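Local coordinates for protein tannase (Lactobacillus plantarum, PDB 3WA7) that probably hydrolyses the galloyl ester bonds of tannins, as a tannase (EC 3.1.1.20) of the alpha/beta-hydrolase class, at residues V35-Q43 with L185-A193; R64-N73 with R149-N160. All coordinates share one frame; numbering follows the deposited sequence.

Contact 1: V35-Q43 with L185-A193; sequences VQHPVAAIQ and LTALGAAPA
Val35 lies against Leu188 and Ala190. Its CG1 sits 4.1 Å from Leu188 CB, and the two side chains cross at a slant. Val35 also touches Ala138 of helix 131-145, and Leu188 touches Val134 of the same helix. The backbone of Gln36 makes the next link. Gln36 N donates to Gly189 O at 3.0 Å. The Gln36 side chain passes that same oxygen, with CG 3.3 Å from Gly189 O. His37 N gives the shorter bond, 2.7 Å to Leu188 O. CG of His37 stands anti to its carbonyl carbon (chi1 -47°). This swings the ring towards the helix end, with His37 ND1 3.6 Å from Ala187 O, while Gln36 CB covers one ring face. A water donates to both His37 O and Ala187 O. Thus the carbonyls of Ala187, Leu188 and Gly189, at and just past the helix end, all find donors here. Val39 CG1 adds a loose contact with Leu188 CD2 at 4.4 Å. Gln43 crosses Leu188 at about a right angle, its NE2 4.0 Å from Leu188 CD2. That amide is fixed at both ends: OE1 accepts from Val39 N and Ala40 N, and NE2 is bonded to Asp135. Gly189 has positive phi, and a side chain there would clash with Gln36 CB and His37 ND1. It is the C-prime residue of a Schellman motif, with Ala190 N bonded to Leu185 O and Gly189 N to Thr186 O. The arrangement is a Schellman-capped helix end docked on the loop between antiparallel strands 22-33 and 44-50.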
loop_
_atom_site.group_PDB
_atom_site.type_symbol
_atom_site.label_atom_id
_atom_site.label_comp_id
_atom_site.label_asym_id
_atom_site.label_seq_id
_atom_site.Cartn_x
_atom_site.Cartn_y
_atom_site.Cartn_z
ATOM N N VAL A 35 14.033 16.168 -8.310
ATOM C CA VAL A 35 15.325 16.095 -7.624
ATOM C C VAL A 35 16.351 16.698 -8.580
ATOM O O VAL A 35 16.156 16.679 -9.798
ATOM C CB VAL A 35 15.761 14.641 -7.265
ATOM C CG1 VAL A 35 14.808 14.051 -6.234
ATOM C CG2 VAL A 35 15.822 13.780 -8.511
ATOM N N GLN A 36 17.434 17.242 -8.033
ATOM C CA GLN A 36 18.473 17.861 -8.852
ATOM C C GLN A 36 19.321 16.858 -9.622
ATOM O O GLN A 36 19.782 17.143 -10.732
ATOM C CB GLN A 36 19.395 18.716 -7.983
ATOM C CG GLN A 36 18.715 19.893 -7.317
ATOM C CD GLN A 36 19.689 20.746 -6.531
ATOM O OE1 GLN A 36 20.655 21.275 -7.084
ATOM N NE2 GLN A 36 19.443 20.882 -5.234
ATOM N N HIS A 37 19.534 15.682 -9.038
ATOM C CA HIS A 37 20.351 14.667 -9.686
ATOM C C HIS A 37 19.628 13.331 -9.837
ATOM O O HIS A 37 19.959 12.353 -9.164
ATOM C CB HIS A 37 21.649 14.476 -8.896
ATOM C CG HIS A 37 22.315 15.763 -8.520
ATOM N ND1 HIS A 37 22.416 16.197 -7.214
ATOM C CD2 HIS A 37 22.879 16.730 -9.282
ATOM C CE1 HIS A 37 23.013 17.376 -7.189
ATOM N NE2 HIS A 37 23.303 17.722 -8.430
ATOM N N PRO A 38 18.628 13.274 -10.731
ATOM C CA PRO A 38 17.870 12.042 -10.958
ATOM C C PRO A 38 18.727 10.968 -11.622
ATOM O O PRO A 38 19.651 11.279 -12.374
ATOM C CB PRO A 38 16.726 12.505 -11.855
ATOM C CG PRO A 38 17.367 13.601 -12.659
ATOM C CD PRO A 38 18.136 14.361 -11.598
ATOM N N VAL A 39 18.417 9.706 -11.343
ATOM C CA VAL A 39 19.161 8.594 -11.923
ATOM C C VAL A 39 18.299 7.795 -12.896
ATOM O O VAL A 39 18.790 6.896 -13.579
ATOM C CB VAL A 39 19.686 7.643 -10.825
ATOM C CG1 VAL A 39 20.694 8.372 -9.951
ATOM C CG2 VAL A 39 18.525 7.128 -9.978
ATOM N N ALA A 40 17.014 8.129 -12.959
ATOM C CA ALA A 40 16.086 7.440 -13.845
ATOM C C ALA A 40 15.040 8.409 -14.386
ATOM O O ALA A 40 14.610 9.321 -13.688
ATOM C CB ALA A 40 15.406 6.296 -13.101
ATOM N N ALA A 41 14.629 8.192 -15.630
ATOM C CA ALA A 41 13.651 9.057 -16.285
ATOM C C ALA A 41 12.301 9.104 -15.581
ATOM O O ALA A 41 11.593 10.106 -15.653
ATOM C CB ALA A 41 13.464 8.618 -17.736
ATOM N N ILE A 42 11.949 8.024 -14.892
ATOM C CA ILE A 42 10.667 7.952 -14.202
ATOM C C ILE A 42 10.545 8.951 -13.049
ATOM O O ILE A 42 9.438 9.228 -12.579
ATOM C CB ILE A 42 10.420 6.519 -13.667
ATOM C CG1 ILE A 42 8.940 6.342 -13.316
ATOM C CG2 ILE A 42 11.304 6.253 -12.449
ATOM C CD1 ILE A 42 8.559 4.914 -12.971
ATOM N N GLN A 43 11.674 9.504 -12.610
ATOM C CA GLN A 43 11.680 10.454 -11.500
ATOM C C GLN A 43 11.203 11.864 -11.847
ATOM O O GLN A 43 11.974 12.826 -11.813
ATOM C CB GLN A 43 13.076 10.521 -10.867
ATOM C CG GLN A 43 13.506 9.229 -10.180
ATOM C CD GLN A 43 14.903 9.316 -9.603
ATOM O OE1 GLN A 43 15.879 9.482 -10.336
ATOM N NE2 GLN A 43 15.008 9.213 -8.283
ATOM N N LEU A 185 18.586 10.948 -0.026
ATOM C CA LEU A 185 17.952 12.175 -0.487
ATOM C C LEU A 185 18.987 13.250 -0.801
ATOM O O LEU A 185 18.803 14.049 -1.718
ATOM C CB LEU A 185 16.954 12.669 0.562
ATOM C CG LEU A 185 15.725 11.761 0.694
ATOM C CD1 LEU A 185 14.963 12.083 1.974
ATOM C CD2 LEU A 185 14.835 11.939 -0.532
ATOM N N THR A 186 20.081 13.255 -0.047
ATOM C CA THR A 186 21.144 14.223 -0.265
ATOM C C THR A 186 21.827 13.938 -1.598
ATOM O O THR A 186 22.107 14.857 -2.366
ATOM C CB THR A 186 22.195 14.163 0.863
ATOM O OG1 THR A 186 21.596 14.591 2.093
ATOM C CG2 THR A 186 23.386 15.061 0.539
ATOM N N ALA A 187 22.082 12.660 -1.869
ATOM C CA ALA A 187 22.732 12.253 -3.110
ATOM C C ALA A 187 21.911 12.658 -4.329
ATOM O O ALA A 187 22.460 13.102 -5.338
ATOM C CB ALA A 187 22.960 10.744 -3.114
ATOM N N LEU A 188 20.595 12.503 -4.231
ATOM C CA LEU A 188 19.696 12.850 -5.328
ATOM C C LEU A 188 19.524 14.351 -5.478
ATOM O O LEU A 188 19.080 14.827 -6.522
ATOM C CB LEU A 188 18.315 12.236 -5.103
ATOM C CG LEU A 188 18.142 10.726 -5.223
ATOM C CD1 LEU A 188 16.713 10.360 -4.839
ATOM C CD2 LEU A 188 18.446 10.284 -6.642
ATOM N N GLY A 189 19.860 15.092 -4.431
ATOM C CA GLY A 189 19.693 16.531 -4.479
ATOM C C GLY A 189 18.222 16.876 -4.328
ATOM O O GLY A 189 17.693 17.716 -5.053
ATOM N N ALA A 190 17.550 16.208 -3.395
ATOM C CA ALA A 190 16.135 16.467 -3.155
ATOM C C ALA A 190 15.992 17.850 -2.530
ATOM O O ALA A 190 16.952 18.392 -1.983
ATOM C CB ALA A 190 15.555 15.405 -2.228
ATOM N N ALA A 191 14.794 18.418 -2.613
ATOM C CA ALA A 191 14.544 19.747 -2.068
ATOM C C ALA A 191 14.771 19.796 -0.564
ATOM O O ALA A 191 14.518 18.820 0.144
ATOM C CB ALA A 191 13.115 20.191 -2.400
ATOM N N PRO A 192 15.261 20.939 -0.055
ATOM C CA PRO A 192 15.527 21.132 1.372
ATOM C C PRO A 192 14.243 21.424 2.141
ATOM O O PRO A 192 13.985 22.563 2.541
ATOM C CB PRO A 192 16.485 22.315 1.378
ATOM C CG PRO A 192 15.957 23.144 0.255
ATOM C CD PRO A 192 15.702 22.114 -0.831
ATOM N N ALA A 193 13.434 20.388 2.332
ATOM C CA ALA A 193 12.174 20.511 3.047
ATOM C C ALA A 193 11.896 19.204 3.780
ATOM O O ALA A 193 12.633 18.230 3.625
ATOM C CB ALA A 193 11.038 20.818 2.068
HETATM O O HOH W 1 21.992 11.085 -7.745
#

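Contact 2: R64-N73 with R149-N160; sequences RATAPILMPN and RLPGDTNRIITN. With ACT (acetate ion), chain D.
Arg64 reaches Pro151 with CG anti to the backbone N (chi1 -179°) and the chain extended as far as NE. The guanidinium then lies with one face over Pro151 CA, and Arg64 CG packs 3.9 Å from Pro151 CB. NH2 bonds to Gly148 O and comes near Arg149 O at the edge of the group. An alanine here would lose this cover over Pro151 and is likely to leave the Gly148 carbonyl without that donor. Met71, a selenomethionine, is bent at chi3 (77°), and its SE lies 3.6 Å from Ile157 CG2. Ile69 CD1 packs on the backbone of Gly152 and Asp153, 3.6 Å from Asp153 O. A side chain on Gly152 would clash with Ile69 CG1, and its backbone angles also call for glycine.

The loops join first through Gly152 N to Arg64 O, then through a nearly straight bond from Asp153 N to Ala67 O (169°, 2.8 Å). Asp153 OD1 takes Asn155 N in an Asx turn; a water joins OD2 to Thr66 O. An acetate, probably from the crystallisation liquor, accepts from Ala65 N. Strands 69-72 and 157-160 then run parallel. Ile69 N donates to Arg156 O, Ile158 N to Ile69 O at 2.9 Å, Met71 N to Ile158 O at 2.8 Å, and Asn160 N to Met71 O. Ile69, Met71, Ile157 and Thr159 share one face; helix 131-145 packs on the first three. Leu70, Pro72, Ile158 and Asn160 share the other. Asn73 N bonds to Asn160 O at 3.0 Å. The Asn73 amide is held at both ends, OD1 by Val75 N and ND2 by Gly165 O. These are neighbouring parallel strands in the middle of an alpha/beta-hydrolase sheet, and strand 157-160 runs on into the probable nucleophile elbow.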
loop_
_atom_site.group_PDB
_atom_site.type_symbol
_atom_site.label_atom_id
_atom_site.label_comp_id
_atom_site.label_asym_id
_atom_site.label_seq_id
_atom_site.Cartn_x
_atom_site.Cartn_y
_atom_site.Cartn_z
ATOM N N ARG A 64 -7.579 27.627 -3.045
ATOM C CA ARG A 64 -6.184 27.371 -3.389
ATOM C C ARG A 64 -5.306 27.205 -2.145
ATOM O O ARG A 64 -4.463 26.312 -2.081
ATOM C CB ARG A 64 -5.644 28.520 -4.243
ATOM C CG ARG A 64 -4.200 28.363 -4.694
ATOM C CD ARG A 64 -3.729 29.637 -5.381
ATOM N NE ARG A 64 -2.418 29.511 -6.010
ATOM C CZ ARG A 64 -1.276 29.341 -5.353
ATOM N NH1 ARG A 64 -1.268 29.271 -4.028
ATOM N NH2 ARG A 64 -0.139 29.249 -6.027
ATOM N N ALA A 65 -5.515 28.062 -1.154
ATOM C CA ALA A 65 -4.716 28.019 0.067
ATOM C C ALA A 65 -5.037 26.878 1.029
ATOM O O ALA A 65 -4.219 26.552 1.890
ATOM C CB ALA A 65 -4.842 29.346 0.804
ATOM N N THR A 66 -6.204 26.258 0.879
ATOM C CA THR A 66 -6.615 25.203 1.806
ATOM C C THR A 66 -6.891 23.817 1.231
ATOM O O THR A 66 -7.134 22.876 1.985
ATOM C CB THR A 66 -7.885 25.629 2.562
ATOM O OG1 THR A 66 -8.986 25.681 1.645
ATOM C CG2 THR A 66 -7.699 27.003 3.184
ATOM N N ALA A 67 -6.858 23.684 -0.089
ATOM C CA ALA A 67 -7.146 22.400 -0.719
ATOM C C ALA A 67 -6.179 21.289 -0.324
ATOM O O ALA A 67 -4.971 21.499 -0.249
ATOM C CB ALA A 67 -7.157 22.559 -2.242
ATOM N N PRO A 68 -6.712 20.087 -0.044
ATOM C CA PRO A 68 -5.840 18.973 0.328
ATOM C C PRO A 68 -5.011 18.629 -0.904
ATOM O O PRO A 68 -5.448 18.860 -2.033
ATOM C CB PRO A 68 -6.826 17.851 0.656
ATOM C CG PRO A 68 -8.060 18.576 1.078
ATOM C CD PRO A 68 -8.130 19.718 0.100
ATOM N N ILE A 69 -3.817 18.090 -0.694
ATOM C CA ILE A 69 -2.978 17.688 -1.811
ATOM C C ILE A 69 -2.881 16.167 -1.780
ATOM O O ILE A 69 -2.180 15.592 -0.947
ATOM C CB ILE A 69 -1.563 18.305 -1.721
ATOM C CG1 ILE A 69 -1.663 19.833 -1.783
ATOM C CG2 ILE A 69 -0.694 17.793 -2.867
ATOM C CD1 ILE A 69 -0.321 20.543 -1.681
ATOM N N LEU A 70 -3.621 15.523 -2.675
ATOM C CA LEU A 70 -3.621 14.067 -2.763
ATOM C C LEU A 70 -2.395 13.649 -3.559
ATOM O O LEU A 70 -2.139 14.191 -4.634
ATOM C CB LEU A 70 -4.880 13.579 -3.480
ATOM C CG LEU A 70 -5.101 12.065 -3.537
ATOM C CD1 LEU A 70 -5.490 11.557 -2.155
ATOM C CD2 LEU A 70 -6.205 11.748 -4.539
HETATM N N MSE A 71 -1.633 12.699 -3.027
HETATM C CA MSE A 71 -0.440 12.223 -3.712
HETATM C C MSE A 71 -0.522 10.718 -3.900
HETATM O O MSE A 71 -0.002 9.942 -3.099
HETATM C CB MSE A 71 0.824 12.615 -2.932
HETATM C CG MSE A 71 1.041 14.124 -2.892
HETATM SE SE MSE A 71 2.769 14.656 -2.195
HETATM C CE MSE A 71 3.854 14.281 -3.760
ATOM N N PRO A 72 -1.199 10.288 -4.973
ATOM C CA PRO A 72 -1.368 8.873 -5.295
ATOM C C PRO A 72 -0.155 8.345 -6.043
ATOM O O PRO A 72 0.568 9.109 -6.681
ATOM C CB PRO A 72 -2.608 8.880 -6.171
ATOM C CG PRO A 72 -2.393 10.129 -6.992
ATOM C CD PRO A 72 -1.899 11.139 -5.959
ATOM N N ASN A 73 0.080 7.043 -5.953
ATOM C CA ASN A 73 1.189 6.453 -6.687
ATOM C C ASN A 73 0.660 5.247 -7.452
ATOM O O ASN A 73 -0.366 4.668 -7.094
ATOM C CB ASN A 73 2.337 6.060 -5.747
ATOM C CG ASN A 73 2.027 4.834 -4.915
ATOM O OD1 ASN A 73 1.946 3.721 -5.434
ATOM N ND2 ASN A 73 1.853 5.032 -3.613
ATOM N N ARG A 149 3.842 28.498 -3.874
ATOM C CA ARG A 149 4.021 28.499 -5.318
ATOM C C ARG A 149 3.096 27.460 -5.934
ATOM O O ARG A 149 2.487 27.696 -6.978
ATOM C CB ARG A 149 5.484 28.212 -5.664
ATOM C CG ARG A 149 6.421 29.355 -5.280
ATOM C CD ARG A 149 7.802 29.166 -5.874
ATOM N NE ARG A 149 8.582 28.160 -5.164
ATOM C CZ ARG A 149 9.257 28.392 -4.043
ATOM N NH1 ARG A 149 9.252 29.604 -3.501
ATOM N NH2 ARG A 149 9.942 27.414 -3.468
ATOM N N LEU A 150 2.984 26.313 -5.271
ATOM C CA LEU A 150 2.102 25.242 -5.719
ATOM C C LEU A 150 0.719 25.447 -5.106
ATOM O O LEU A 150 0.603 25.764 -3.925
ATOM C CB LEU A 150 2.629 23.885 -5.249
ATOM C CG LEU A 150 3.602 23.093 -6.115
ATOM C CD1 LEU A 150 4.192 21.949 -5.297
ATOM C CD2 LEU A 150 2.871 22.559 -7.337
ATOM N N PRO A 151 -0.348 25.304 -5.905
ATOM C CA PRO A 151 -1.678 25.483 -5.316
ATOM C C PRO A 151 -1.907 24.361 -4.296
ATOM O O PRO A 151 -1.321 23.286 -4.420
ATOM C CB PRO A 151 -2.603 25.362 -6.520
ATOM C CG PRO A 151 -1.776 25.945 -7.631
ATOM C CD PRO A 151 -0.419 25.307 -7.378
ATOM N N GLY A 152 -2.744 24.613 -3.293
ATOM C CA GLY A 152 -3.016 23.596 -2.287
ATOM C C GLY A 152 -2.330 23.845 -0.955
ATOM O O GLY A 152 -1.436 24.687 -0.847
ATOM N N ASP A 153 -2.753 23.110 0.068
ATOM C CA ASP A 153 -2.182 23.249 1.407
ATOM C C ASP A 153 -1.152 22.142 1.608
ATOM O O ASP A 153 -1.514 20.971 1.716
ATOM C CB ASP A 153 -3.287 23.120 2.458
ATOM C CG ASP A 153 -2.822 23.502 3.853
ATOM O OD1 ASP A 153 -1.597 23.539 4.097
ATOM O OD2 ASP A 153 -3.692 23.756 4.711
ATOM N N THR A 154 0.125 22.509 1.663
ATOM C CA THR A 154 1.187 21.519 1.836
ATOM C C THR A 154 1.177 20.867 3.217
ATOM O O THR A 154 1.947 19.942 3.483
ATOM C CB THR A 154 2.573 22.135 1.563
ATOM O OG1 THR A 154 2.806 23.224 2.464
ATOM C CG2 THR A 154 2.649 22.635 0.127
ATOM N N ASN A 155 0.300 21.347 4.091
ATOM C CA ASN A 155 0.166 20.791 5.432
ATOM C C ASN A 155 -0.962 19.762 5.427
ATOM O O ASN A 155 -1.304 19.185 6.460
ATOM C CB ASN A 155 -0.147 21.897 6.438
ATOM C CG ASN A 155 0.974 22.904 6.550
ATOM O OD1 ASN A 155 2.118 22.542 6.833
ATOM N ND2 ASN A 155 0.659 24.174 6.320
ATOM N N ARG A 156 -1.527 19.539 4.246
ATOM C CA ARG A 156 -2.615 18.584 4.072
ATOM C C ARG A 156 -2.316 17.591 2.950
ATOM O O ARG A 156 -3.162 17.324 2.091
ATOM C CB ARG A 156 -3.917 19.333 3.780
ATOM C CG ARG A 156 -4.363 20.237 4.915
ATOM C CD ARG A 156 -4.768 19.438 6.152
ATOM N NE ARG A 156 -5.251 20.318 7.214
ATOM C CZ ARG A 156 -4.479 20.882 8.139
ATOM N NH1 ARG A 156 -3.172 20.656 8.158
ATOM N NH2 ARG A 156 -5.017 21.699 9.037
ATOM N N ILE A 157 -1.101 17.051 2.960
ATOM C CA ILE A 157 -0.694 16.069 1.965
ATOM C C ILE A 157 -1.238 14.721 2.409
ATOM O O ILE A 157 -1.045 14.311 3.551
ATOM C CB ILE A 157 0.846 15.979 1.846
ATOM C CG1 ILE A 157 1.394 17.262 1.211
ATOM C CG2 ILE A 157 1.235 14.759 1.014
ATOM C CD1 ILE A 157 2.919 17.308 1.119
ATOM N N ILE A 158 -1.936 14.046 1.506
ATOM C CA ILE A 158 -2.521 12.750 1.802
ATOM C C ILE A 158 -2.088 11.779 0.726
ATOM O O ILE A 158 -2.434 11.941 -0.440
ATOM C CB ILE A 158 -4.062 12.830 1.824
ATOM C CG1 ILE A 158 -4.501 13.883 2.845
ATOM C CG2 ILE A 158 -4.660 11.466 2.188
ATOM C CD1 ILE A 158 -5.984 14.150 2.851
ATOM N N THR A 159 -1.309 10.776 1.115
ATOM C CA THR A 159 -0.847 9.793 0.149
ATOM C C THR A 159 -1.888 8.704 -0.064
ATOM O O THR A 159 -2.742 8.461 0.791
ATOM C CB THR A 159 0.475 9.130 0.596
ATOM O OG1 THR A 159 0.361 8.696 1.959
ATOM C CG2 THR A 159 1.633 10.102 0.455
ATOM N N ASN A 160 -1.825 8.065 -1.225
ATOM C CA ASN A 160 -2.740 6.981 -1.539
ATOM C C ASN A 160 -2.033 6.002 -2.453
ATOM O O ASN A 160 -1.206 6.389 -3.276
ATOM C CB ASN A 160 -4.007 7.503 -2.224
ATOM C CG ASN A 160 -5.044 6.415 -2.417
ATOM O OD1 ASN A 160 -5.324 5.643 -1.500
ATOM N ND2 ASN A 160 -5.623 6.349 -3.608
HETATM C C ACT D . -6.336 31.820 -2.692
HETATM O O ACT D . -5.320 32.318 -3.091
HETATM O OXT ACT D . -6.301 31.001 -1.815
HETATM C CH3 ACT D . -7.652 32.246 -3.266
HETATM O O HOH W 2 -6.313 23.419 4.772
HETATM O O HOH W 3 1.627 7.675 -2.474
HETATM O O HOH W 4 -2.944 5.400 -5.816
#

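The centres of contacts 1 and 2 are 20 Å apart. Their nearest atoms are about 8 Å apart, so they do not touch. Along the chain, contact 2 is nested within the loop closed by contact 1. Helix 131-145 connects them: Val35 and Leu188 of contact 1 pack on its earlier part, Ile69 and Ile157 of contact 2 on its end, at Val143 and Lys144. Contact 2 leads towards the probable active site. Strand 157-160 is followed by Gly161, Ser163 and Gly165, which fit a nucleophile elbow, and Ser163 probably forms a triad with His451 and Asp419. Contact 1 includes no residue of this elbow or triad.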